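Local coordinates for hypothetical protein HP_0496 (Helicobacter pylori, PDB 2PZH) that hydrolyses the thioester bond of acyl-CoAs, preferring long-chain fatty acyl-CoAs and benzoyl-CoA over short ones, and may take part in phospholipid metabolism, at residues M3-D11 with L24-S32; V48-F59 with K103-V114. All blocks are in the same frame, centred on the assembly; numbering follows the deposited sequence.

Contact 1: M3-D11 with L24-S32; sequences MRCRVYYED and LKYCERARS
Tyr26 and Asp11 meet at the phenol end of the tyrosine, where OH lies 2.8 Å from Asp11 OD2; the carboxylate approaches the ring edge near its plane, with the two groups turned 83° apart. Cys5 comes over one face of the same ring, near its rim, its SG 4.0 Å from Tyr26 CD1 in an oblique sulfur-aromatic contact; the short side chain lets strand and ring come close, and polarisable sulfur suits an aromatic neighbour. Further along the helix, Met3 reaches Arg29 with its flexible thioether, SD 3.7 Å from Arg29 CB; CG stands anti to the backbone N (chi1 169°), carrying the sulfur toward the helix. These residues join strand 3-6, at the margin of the antiparallel sheet, to the long central helix 22-36 of the hot-dog fold. The extended Arg29 chain reaches out from the helix, one guanidinium face over Tyr26 CD1 near the rim, and meets two waters at its edge: one links NH1 to Arg6 O, the other NH2 to Asp11 OD1. Outside these segments, Glu10 of the second subunit forms a salt bridge with Arg29. Asp11 is itself held by the loop: Tyr8 N donates an almost straight 3.0 Å bond to OD2.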
loop_
_atom_site.group_PDB
_atom_site.type_symbol
_atom_site.label_atom_id
_atom_site.label_comp_id
_atom_site.label_asym_id
_atom_site.label_seq_id
_atom_site.Cartn_x
_atom_site.Cartn_y
_atom_site.Cartn_z
ATOM N N MET A 3 -0.724 -20.841 3.278
ATOM C CA MET A 3 -0.400 -19.653 4.040
ATOM C C MET A 3 -1.694 -19.000 4.494
ATOM O O MET A 3 -2.688 -19.034 3.759
ATOM C CB MET A 3 0.385 -18.660 3.190
ATOM C CG MET A 3 0.518 -17.277 3.879
ATOM S SD MET A 3 1.263 -15.986 2.873
ATOM C CE MET A 3 0.179 -16.059 1.466
ATOM N N ARG A 4 -1.678 -18.401 5.684
ATOM C CA ARG A 4 -2.843 -17.708 6.218
ATOM C C ARG A 4 -2.507 -16.228 6.424
ATOM O O ARG A 4 -1.420 -15.902 6.893
ATOM C CB ARG A 4 -3.311 -18.363 7.518
ATOM C CG ARG A 4 -3.930 -19.732 7.262
ATOM C CD ARG A 4 -4.178 -20.500 8.543
ATOM N NE ARG A 4 -3.024 -20.508 9.440
ATOM C CZ ARG A 4 -2.976 -19.856 10.600
ATOM N NH1 ARG A 4 -4.024 -19.141 11.009
ATOM N NH2 ARG A 4 -1.886 -19.919 11.358
ATOM N N CYS A 5 -3.429 -15.356 6.010
ATOM C CA CYS A 5 -3.280 -13.900 6.101
ATOM C C CYS A 5 -4.457 -13.328 6.880
ATOM O O CYS A 5 -5.592 -13.684 6.612
ATOM C CB CYS A 5 -3.297 -13.291 4.686
ATOM S SG CYS A 5 -1.911 -13.813 3.659
ATOM N N ARG A 6 -4.199 -12.437 7.837
ATOM C CA ARG A 6 -5.272 -11.719 8.507
ATOM C C ARG A 6 -5.614 -10.458 7.695
ATOM O O ARG A 6 -4.711 -9.840 7.129
ATOM C CB ARG A 6 -4.824 -11.316 9.914
ATOM C CG ARG A 6 -5.838 -10.481 10.661
ATOM C CD ARG A 6 -6.933 -11.348 11.243
ATOM N NE ARG A 6 -6.438 -12.093 12.403
ATOM C CZ ARG A 6 -7.201 -12.800 13.231
ATOM N NH1 ARG A 6 -8.513 -12.860 13.054
ATOM N NH2 ARG A 6 -6.650 -13.429 14.269
ATOM N N VAL A 7 -6.896 -10.097 7.623
ATOM C CA VAL A 7 -7.305 -8.842 6.967
ATOM C C VAL A 7 -7.274 -7.722 8.007
ATOM O O VAL A 7 -8.016 -7.741 8.989
ATOM C CB VAL A 7 -8.733 -8.910 6.344
ATOM C CG1 VAL A 7 -9.140 -7.505 5.775
ATOM C CG2 VAL A 7 -8.798 -10.007 5.278
ATOM N N TYR A 8 -6.382 -6.761 7.783
ATOM C CA TYR A 8 -6.204 -5.630 8.706
ATOM C C TYR A 8 -6.788 -4.351 8.119
ATOM O O TYR A 8 -7.145 -4.321 6.935
ATOM C CB TYR A 8 -4.722 -5.403 8.939
ATOM C CG TYR A 8 -4.063 -6.522 9.693
ATOM C CD1 TYR A 8 -4.311 -6.712 11.039
ATOM C CD2 TYR A 8 -3.198 -7.399 9.037
ATOM C CE1 TYR A 8 -3.689 -7.762 11.746
ATOM C CE2 TYR A 8 -2.587 -8.448 9.725
ATOM C CZ TYR A 8 -2.848 -8.621 11.074
ATOM O OH TYR A 8 -2.225 -9.652 11.741
ATOM N N TYR A 9 -6.879 -3.291 8.914
ATOM C CA TYR A 9 -7.408 -2.000 8.369
ATOM C C TYR A 9 -6.711 -1.554 7.093
ATOM O O TYR A 9 -7.354 -1.032 6.176
ATOM C CB TYR A 9 -7.307 -0.877 9.413
ATOM C CG TYR A 9 -8.344 -0.960 10.499
ATOM C CD1 TYR A 9 -7.989 -1.317 11.797
ATOM C CD2 TYR A 9 -9.678 -0.667 10.241
ATOM C CE1 TYR A 9 -8.949 -1.396 12.815
ATOM C CE2 TYR A 9 -10.629 -0.752 11.240
ATOM C CZ TYR A 9 -10.262 -1.110 12.522
ATOM O OH TYR A 9 -11.234 -1.193 13.500
ATOM N N GLU A 10 -5.396 -1.758 7.029
ATOM C CA GLU A 10 -4.616 -1.337 5.864
ATOM C C GLU A 10 -5.097 -2.014 4.558
ATOM O O GLU A 10 -4.869 -1.498 3.451
ATOM C CB GLU A 10 -3.140 -1.650 6.087
ATOM C CG GLU A 10 -2.862 -3.141 6.059
ATOM C CD GLU A 10 -1.504 -3.526 6.619
ATOM O OE1 GLU A 10 -1.333 -3.502 7.851
ATOM O OE2 GLU A 10 -0.637 -3.909 5.819
ATOM N N ASP A 11 -5.743 -3.170 4.706
ATOM C CA ASP A 11 -6.169 -3.970 3.572
ATOM C C ASP A 11 -7.549 -3.596 3.078
ATOM O O ASP A 11 -7.956 -4.007 1.999
ATOM C CB ASP A 11 -6.241 -5.434 3.992
ATOM C CG ASP A 11 -4.868 -6.028 4.303
ATOM O OD1 ASP A 11 -3.876 -5.676 3.625
ATOM O OD2 ASP A 11 -4.798 -6.868 5.217
ATOM N N LEU A 24 -3.711 -9.661 -4.776
ATOM C CA LEU A 24 -2.446 -9.922 -5.447
ATOM C C LEU A 24 -1.270 -9.929 -4.466
ATOM O O LEU A 24 -0.386 -10.785 -4.544
ATOM C CB LEU A 24 -2.233 -8.895 -6.556
ATOM C CG LEU A 24 -3.133 -9.144 -7.764
ATOM C CD1 LEU A 24 -2.881 -8.123 -8.855
ATOM C CD2 LEU A 24 -2.842 -10.541 -8.264
ATOM N N LYS A 25 -1.247 -8.968 -3.543
ATOM C CA LYS A 25 -0.229 -8.989 -2.483
ATOM C C LYS A 25 -0.267 -10.290 -1.676
ATOM O O LYS A 25 0.768 -10.909 -1.438
ATOM C CB LYS A 25 -0.385 -7.786 -1.560
ATOM C CG LYS A 25 -0.143 -6.472 -2.287
ATOM C CD LYS A 25 -0.255 -5.296 -1.343
ATOM C CE LYS A 25 0.210 -4.014 -2.042
ATOM N NZ LYS A 25 0.530 -2.920 -1.097
ATOM N N TYR A 26 -1.457 -10.696 -1.241
ATOM C CA TYR A 26 -1.576 -11.983 -0.538
ATOM C C TYR A 26 -1.009 -13.160 -1.355
ATOM O O TYR A 26 -0.278 -14.029 -0.810
ATOM C CB TYR A 26 -3.019 -12.277 -0.188
ATOM C CG TYR A 26 -3.703 -11.259 0.694
ATOM C CD1 TYR A 26 -3.005 -10.522 1.650
ATOM C CD2 TYR A 26 -5.059 -11.071 0.594
ATOM C CE1 TYR A 26 -3.670 -9.606 2.484
ATOM C CE2 TYR A 26 -5.732 -10.169 1.410
ATOM C CZ TYR A 26 -5.044 -9.443 2.348
ATOM O OH TYR A 26 -5.742 -8.559 3.133
ATOM N N CYS A 27 -1.326 -13.193 -2.645
ATOM C CA CYS A 27 -0.827 -14.264 -3.505
ATOM C C CYS A 27 0.697 -14.211 -3.579
ATOM O O CYS A 27 1.364 -15.239 -3.512
ATOM C CB CYS A 27 -1.474 -14.223 -4.888
ATOM S SG CYS A 27 -3.197 -14.722 -4.799
ATOM N N GLU A 28 1.234 -13.000 -3.693
ATOM C CA GLU A 28 2.673 -12.802 -3.765
ATOM C C GLU A 28 3.323 -13.327 -2.502
ATOM O O GLU A 28 4.323 -14.039 -2.576
ATOM C CB GLU A 28 3.012 -11.328 -3.945
ATOM C CG GLU A 28 4.406 -11.076 -4.498
ATOM C CD GLU A 28 5.518 -11.517 -3.580
ATOM O OE1 GLU A 28 6.382 -12.280 -4.063
ATOM O OE2 GLU A 28 5.552 -11.085 -2.399
ATOM N N ARG A 29 2.786 -12.960 -1.341
ATOM C CA ARG A 29 3.358 -13.448 -0.073
ATOM C C ARG A 29 3.452 -14.983 -0.099
ATOM O O ARG A 29 4.499 -15.558 0.255
ATOM C CB ARG A 29 2.503 -13.003 1.115
ATOM C CG ARG A 29 2.390 -11.495 1.217
ATOM C CD ARG A 29 1.573 -11.136 2.440
ATOM N NE ARG A 29 1.132 -9.747 2.382
ATOM C CZ ARG A 29 0.229 -9.240 3.204
ATOM N NH1 ARG A 29 -0.310 -10.015 4.140
ATOM N NH2 ARG A 29 -0.143 -7.969 3.093
ATOM N N ALA A 30 2.364 -15.626 -0.518
ATOM C CA ALA A 30 2.315 -17.110 -0.588
ATOM C C ALA A 30 3.458 -17.713 -1.410
ATOM O O ALA A 30 4.096 -18.711 -1.006
ATOM C CB ALA A 30 0.965 -17.578 -1.153
ATOM N N ARG A 31 3.682 -17.125 -2.579
ATOM C CA ARG A 31 4.727 -17.558 -3.478
ATOM C C ARG A 31 6.100 -17.372 -2.845
ATOM O O ARG A 31 6.906 -18.314 -2.823
ATOM C CB ARG A 31 4.662 -16.801 -4.800
ATOM C CG ARG A 31 3.334 -16.919 -5.508
ATOM C CD ARG A 31 3.455 -16.426 -6.937
ATOM N NE ARG A 31 3.682 -14.992 -7.067
ATOM C CZ ARG A 31 2.700 -14.090 -7.123
ATOM N NH1 ARG A 31 1.442 -14.478 -7.022
ATOM N NH2 ARG A 31 2.974 -12.807 -7.279
ATOM N N SER A 32 6.356 -16.176 -2.314
ATOM C CA SER A 32 7.658 -15.873 -1.710
ATOM C C SER A 32 7.927 -16.735 -0.468
ATOM O O SER A 32 9.044 -17.203 -0.251
ATOM C CB SER A 32 7.792 -14.389 -1.375
ATOM O OG SER A 32 7.978 -13.617 -2.561
HETATM O O HOH W 1 -2.183 -8.954 6.098
HETATM O O HOH W 2 -1.671 -6.577 4.959
#

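Contact 2: V48-F59 with K103-V114; sequences VFVIRSIKADFF and KVFASEIKFGFV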
loop_
_atom_site.group_PDB
_atom_site.type_symbol
_atom_site.label_atom_id
_atom_site.label_comp_id
_atom_site.label_asym_id
_atom_site.label_seq_id
_atom_site.Cartn_x
_atom_site.Cartn_y
_atom_site.Cartn_z
ATOM N N VAL A 48 15.941 -13.173 -11.960
ATOM C CA VAL A 48 14.792 -12.809 -11.146
ATOM C C VAL A 48 13.507 -13.265 -11.862
ATOM O O VAL A 48 13.483 -13.400 -13.090
ATOM C CB VAL A 48 14.813 -11.283 -10.848
ATOM C CG1 VAL A 48 14.090 -10.495 -11.945
ATOM C CG2 VAL A 48 14.258 -10.983 -9.471
ATOM N N PHE A 49 12.448 -13.545 -11.098
ATOM C CA PHE A 49 11.173 -13.921 -11.708
ATOM C C PHE A 49 10.447 -12.676 -12.133
ATOM O O PHE A 49 10.485 -11.669 -11.439
ATOM C CB PHE A 49 10.285 -14.689 -10.727
ATOM C CG PHE A 49 10.696 -16.112 -10.538
ATOM C CD1 PHE A 49 10.348 -17.070 -11.475
ATOM C CD2 PHE A 49 11.443 -16.492 -9.430
ATOM C CE1 PHE A 49 10.732 -18.391 -11.312
ATOM C CE2 PHE A 49 11.836 -17.821 -9.262
ATOM C CZ PHE A 49 11.475 -18.762 -10.202
ATOM N N VAL A 50 9.788 -12.730 -13.276
ATOM C CA VAL A 50 9.009 -11.577 -13.696
ATOM C C VAL A 50 7.633 -12.015 -14.121
ATOM O O VAL A 50 7.467 -12.964 -14.891
ATOM C CB VAL A 50 9.692 -10.744 -14.804
ATOM C CG1 VAL A 50 10.984 -10.138 -14.273
ATOM C CG2 VAL A 50 9.940 -11.579 -16.049
ATOM N N ILE A 51 6.642 -11.320 -13.583
ATOM C CA ILE A 51 5.260 -11.611 -13.884
ATOM C C ILE A 51 4.976 -11.200 -15.318
ATOM O O ILE A 51 5.345 -10.101 -15.749
ATOM C CB ILE A 51 4.328 -10.941 -12.833
ATOM C CG1 ILE A 51 2.862 -11.301 -13.061
ATOM C CG2 ILE A 51 4.567 -9.431 -12.759
ATOM C CD1 ILE A 51 2.064 -11.279 -11.745
ATOM N N ARG A 52 4.379 -12.124 -16.064
ATOM C CA ARG A 52 4.011 -11.908 -17.456
ATOM C C ARG A 52 2.548 -11.540 -17.572
ATOM O O ARG A 52 2.179 -10.646 -18.315
ATOM C CB ARG A 52 4.224 -13.184 -18.284
ATOM C CG ARG A 52 5.645 -13.691 -18.364
ATOM C CD ARG A 52 6.537 -12.655 -19.000
ATOM N NE ARG A 52 7.806 -13.236 -19.412
ATOM C CZ ARG A 52 8.884 -12.526 -19.720
ATOM N NH1 ARG A 52 8.850 -11.202 -19.655
ATOM N NH2 ARG A 52 9.999 -13.149 -20.080
ATOM N N SER A 53 1.695 -12.259 -16.855
ATOM C CA SER A 53 0.269 -12.058 -17.016
ATOM C C SER A 53 -0.506 -12.583 -15.825
ATOM O O SER A 53 -0.061 -13.476 -15.110
ATOM C CB SER A 53 -0.232 -12.736 -18.290
ATOM O OG SER A 53 -0.126 -14.161 -18.180
ATOM N N ILE A 54 -1.681 -12.015 -15.624
ATOM C CA ILE A 54 -2.558 -12.494 -14.576
ATOM C C ILE A 54 -3.981 -12.616 -15.097
ATOM O O ILE A 54 -4.455 -11.784 -15.872
ATOM C CB ILE A 54 -2.513 -11.606 -13.320
ATOM C CG1 ILE A 54 -3.480 -12.162 -12.272
ATOM C CG2 ILE A 54 -2.884 -10.170 -13.652
ATOM C CD1 ILE A 54 -3.146 -11.746 -10.861
ATOM N N LYS A 55 -4.645 -13.680 -14.691
ATOM C CA LYS A 55 -6.062 -13.804 -14.893
ATOM C C LYS A 55 -6.637 -13.968 -13.500
ATOM O O LYS A 55 -6.243 -14.876 -12.770
ATOM C CB LYS A 55 -6.374 -15.022 -15.755
ATOM C CG LYS A 55 -7.855 -15.241 -15.979
ATOM C CD LYS A 55 -8.427 -14.135 -16.828
ATOM C CE LYS A 55 -9.900 -13.937 -16.558
ATOM N NZ LYS A 55 -10.109 -13.352 -15.210
ATOM N N ALA A 56 -7.544 -13.073 -13.118
ATOM C CA ALA A 56 -8.105 -13.095 -11.760
ATOM C C ALA A 56 -9.628 -12.950 -11.758
ATOM O O ALA A 56 -10.207 -12.164 -12.517
ATOM C CB ALA A 56 -7.455 -12.033 -10.891
ATOM N N ASP A 57 -10.269 -13.742 -10.902
ATOM C CA ASP A 57 -11.699 -13.682 -10.702
ATOM C C ASP A 57 -11.965 -13.354 -9.247
ATOM O O ASP A 57 -11.261 -13.831 -8.370
ATOM C CB ASP A 57 -12.330 -15.037 -11.041
ATOM C CG ASP A 57 -12.252 -15.349 -12.513
ATOM O OD1 ASP A 57 -12.726 -14.522 -13.315
ATOM O OD2 ASP A 57 -11.707 -16.420 -12.867
ATOM N N PHE A 58 -12.972 -12.518 -9.010
ATOM C CA PHE A 58 -13.350 -12.085 -7.671
ATOM C C PHE A 58 -14.660 -12.740 -7.279
ATOM O O PHE A 58 -15.585 -12.807 -8.081
ATOM C CB PHE A 58 -13.472 -10.566 -7.644
ATOM C CG PHE A 58 -12.172 -9.882 -7.925
ATOM C CD1 PHE A 58 -11.743 -9.708 -9.233
ATOM C CD2 PHE A 58 -11.337 -9.473 -6.884
ATOM C CE1 PHE A 58 -10.517 -9.095 -9.509
ATOM C CE2 PHE A 58 -10.117 -8.859 -7.159
ATOM C CZ PHE A 58 -9.706 -8.684 -8.475
ATOM N N PHE A 59 -14.706 -13.270 -6.062
ATOM C CA PHE A 59 -15.896 -13.950 -5.570
ATOM C C PHE A 59 -16.406 -13.207 -4.336
ATOM O O PHE A 59 -16.498 -11.975 -4.362
ATOM C CB PHE A 59 -15.571 -15.421 -5.313
ATOM C CG PHE A 59 -15.117 -16.139 -6.547
ATOM C CD1 PHE A 59 -16.057 -16.643 -7.438
ATOM C CD2 PHE A 59 -13.767 -16.290 -6.832
ATOM C CE1 PHE A 59 -15.653 -17.303 -8.597
ATOM C CE2 PHE A 59 -13.349 -16.965 -7.991
ATOM C CZ PHE A 59 -14.298 -17.454 -8.877
ATOM N N LYS A 103 -14.833 -19.141 -0.987
ATOM C CA LYS A 103 -13.873 -18.606 -1.942
ATOM C C LYS A 103 -14.027 -17.103 -2.072
ATOM O O LYS A 103 -15.141 -16.589 -2.150
ATOM C CB LYS A 103 -14.050 -19.246 -3.315
ATOM C CG LYS A 103 -12.901 -18.962 -4.258
ATOM C CD LYS A 103 -12.867 -19.952 -5.410
ATOM C CE LYS A 103 -14.189 -20.025 -6.137
ATOM N NZ LYS A 103 -14.032 -20.888 -7.372
ATOM N N VAL A 104 -12.890 -16.419 -2.114
ATOM C CA VAL A 104 -12.835 -14.966 -2.182
ATOM C C VAL A 104 -12.235 -14.476 -3.514
ATOM O O VAL A 104 -12.612 -13.428 -4.028
ATOM C CB VAL A 104 -12.029 -14.440 -0.975
ATOM C CG1 VAL A 104 -11.669 -12.956 -1.122
ATOM C CG2 VAL A 104 -12.814 -14.673 0.319
ATOM N N PHE A 105 -11.302 -15.247 -4.068
ATOM C CA PHE A 105 -10.469 -14.792 -5.169
ATOM C C PHE A 105 -9.772 -15.996 -5.763
ATOM O O PHE A 105 -9.414 -16.924 -5.033
ATOM C CB PHE A 105 -9.423 -13.828 -4.591
ATOM C CG PHE A 105 -8.421 -13.290 -5.592
ATOM C CD1 PHE A 105 -8.725 -12.166 -6.351
ATOM C CD2 PHE A 105 -7.170 -13.890 -5.755
ATOM C CE1 PHE A 105 -7.810 -11.650 -7.279
ATOM C CE2 PHE A 105 -6.230 -13.368 -6.648
ATOM C CZ PHE A 105 -6.560 -12.242 -7.426
ATOM N N ALA A 106 -9.601 -15.989 -7.079
ATOM C CA ALA A 106 -8.725 -16.966 -7.715
ATOM C C ALA A 106 -7.873 -16.262 -8.750
ATOM O O ALA A 106 -8.302 -15.265 -9.348
ATOM C CB ALA A 106 -9.527 -18.083 -8.360
ATOM N N SER A 107 -6.664 -16.761 -8.970
ATOM C CA SER A 107 -5.849 -16.224 -10.055
ATOM C C SER A 107 -5.053 -17.309 -10.754
ATOM O O SER A 107 -4.793 -18.375 -10.198
ATOM C CB SER A 107 -4.912 -15.125 -9.568
ATOM O OG SER A 107 -4.027 -15.588 -8.564
ATOM N N GLU A 108 -4.687 -17.029 -11.991
ATOM C CA GLU A 108 -3.732 -17.830 -12.701
ATOM C C GLU A 108 -2.698 -16.838 -13.140
ATOM O O GLU A 108 -3.031 -15.851 -13.791
ATOM C CB GLU A 108 -4.373 -18.479 -13.927
ATOM C CG GLU A 108 -3.395 -19.300 -14.738
ATOM C CD GLU A 108 -4.049 -19.994 -15.929
ATOM O OE1 GLU A 108 -5.142 -20.579 -15.761
ATOM O OE2 GLU A 108 -3.442 -19.978 -17.023
ATOM N N ILE A 109 -1.450 -17.093 -12.780
ATOM C CA ILE A 109 -0.380 -16.137 -13.026
ATOM C C ILE A 109 0.795 -16.832 -13.678
ATOM O O ILE A 109 1.232 -17.894 -13.212
ATOM C CB ILE A 109 0.074 -15.487 -11.712
ATOM C CG1 ILE A 109 -1.146 -14.885 -11.000
ATOM C CG2 ILE A 109 1.148 -14.422 -11.991
ATOM C CD1 ILE A 109 -0.929 -14.549 -9.537
ATOM N N LYS A 110 1.301 -16.224 -14.747
ATOM C CA LYS A 110 2.446 -16.745 -15.481
ATOM C C LYS A 110 3.686 -15.898 -15.192
ATOM O O LYS A 110 3.620 -14.671 -15.198
ATOM C CB LYS A 110 2.141 -16.737 -16.977
ATOM C CG LYS A 110 3.257 -17.268 -17.875
ATOM C CD LYS A 110 2.750 -17.375 -19.320
ATOM C CE LYS A 110 3.769 -18.007 -20.242
ATOM N NZ LYS A 110 4.682 -16.988 -20.817
ATOM N N PHE A 111 4.792 -16.572 -14.904
ATOM C CA PHE A 111 6.059 -15.923 -14.602
ATOM C C PHE A 111 7.103 -16.410 -15.593
ATOM O O PHE A 111 7.083 -17.572 -15.990
ATOM C CB PHE A 111 6.533 -16.283 -13.197
ATOM C CG PHE A 111 5.547 -15.961 -12.126
ATOM C CD1 PHE A 111 5.597 -14.753 -11.459
ATOM C CD2 PHE A 111 4.561 -16.881 -11.782
ATOM C CE1 PHE A 111 4.665 -14.466 -10.480
ATOM C CE2 PHE A 111 3.638 -16.603 -10.816
ATOM C CZ PHE A 111 3.690 -15.394 -10.156
ATOM N N GLY A 112 8.000 -15.522 -15.988
ATOM C CA GLY A 112 9.209 -15.919 -16.701
ATOM C C GLY A 112 10.390 -15.709 -15.773
ATOM O O GLY A 112 10.240 -15.141 -14.698
ATOM N N PHE A 113 11.568 -16.178 -16.171
ATOM C CA PHE A 113 12.786 -15.871 -15.429
ATOM C C PHE A 113 13.701 -15.100 -16.374
ATOM O O PHE A 113 13.808 -15.433 -17.552
ATOM C CB PHE A 113 13.459 -17.145 -14.913
ATOM C CG PHE A 113 14.395 -16.913 -13.757
ATOM C CD1 PHE A 113 13.899 -16.739 -12.469
ATOM C CD2 PHE A 113 15.770 -16.885 -13.949
ATOM C CE1 PHE A 113 14.756 -16.529 -11.385
ATOM C CE2 PHE A 113 16.637 -16.675 -12.874
ATOM C CZ PHE A 113 16.127 -16.496 -11.585
ATOM N N VAL A 114 14.321 -14.042 -15.871
ATOM C CA VAL A 114 15.078 -13.143 -16.740
ATOM C C VAL A 114 16.370 -12.682 -16.077
ATOM O O VAL A 114 16.476 -12.681 -14.853
ATOM C CB VAL A 114 14.231 -11.896 -17.129
ATOM C CG1 VAL A 114 13.050 -12.302 -18.024
ATOM C CG2 VAL A 114 13.744 -11.178 -15.889
HETATM O O HOH W 3 7.728 -15.875 -20.572
HETATM O O HOH W 4 -2.056 -15.741 -16.683
HETATM O O HOH W 5 -13.567 -10.901 -3.715
#
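This is an antiparallel strand pairing inside the hot-dog sheet: strand 47-58 lies beside strand 102-114, and helix 22-36 packs across the face that carries Ile54, Ile109 and Phe111. Eleven backbone hydrogen bonds join the segments, from Val48 with Val114 to Phe59 N with Val104 O. A classic beta bulge interrupts the ladder, since Arg52 and Ser53 both face Lys110: Arg52 N donates to Lys110 O, while Lys110 N donates to Ser53 O. Gly112, without a side chain, leaves Arg52, bent at chi2, to lie over its backbone, Arg52 CG being 3.8 Å from Gly112 N.

Branched and aromatic residues fill the helix-facing side. Ile54 and Ile109 lie side by side, with Ile54 CD1 3.7 Å from Ile109 CG1. The short Ala56 lets the Phe105 ring lie close against it, Phe105 CZ 3.6 Å from Ala56 CB. Phe105 CG is anti to the backbone N (chi1 178°), swinging the ring alongside Phe58, and its edge points into the Phe58 face in a T-shaped pair with centroids 5.2 Å apart. On the same face, near the other end, the edge of Phe113 meets the face of Phe49 with planes at 77°; Phe113 also touches Pro125 and Asn44.

The opposite face is polar in its middle, with Ser53, Lys55, Glu108 and Lys110, where a water joins Ser53 OG to Glu108 O. Toward Val48 it turns to valines, Val50 CG1 lying 3.4 Å from Val114 CG2. Residues 53-57 also pair with a strand of the third subunit, so the sheet continues across that interface. Where segment 48-59 ends, the long aliphatic chain of Lys103 bends over the Phe59 ring: CE sits 3.6 Å from the centroid, and NZ makes a cation-pi contact 4.2 Å from it.

How the contacts relate
The two contacts are centred about 14 Å apart and follow one another along the chain, contact 1 closing before contact 2 opens. Helix 22-36 is shared: it is half of contact 1 and packs on the sheet of contact 2. One flank receives strand 3-6, while other residues reach the sheet formed in part by strands 47-58 and 102-114. Cys27 packs on Phe105, and Arg31 lies against Ile109 and Phe111, so the helix is wrapped by a single curled sheet, the arrangement that gives the hot-dog fold its name. Both contacts also touch the third subunit, so both lie at that interface of the homotetramer.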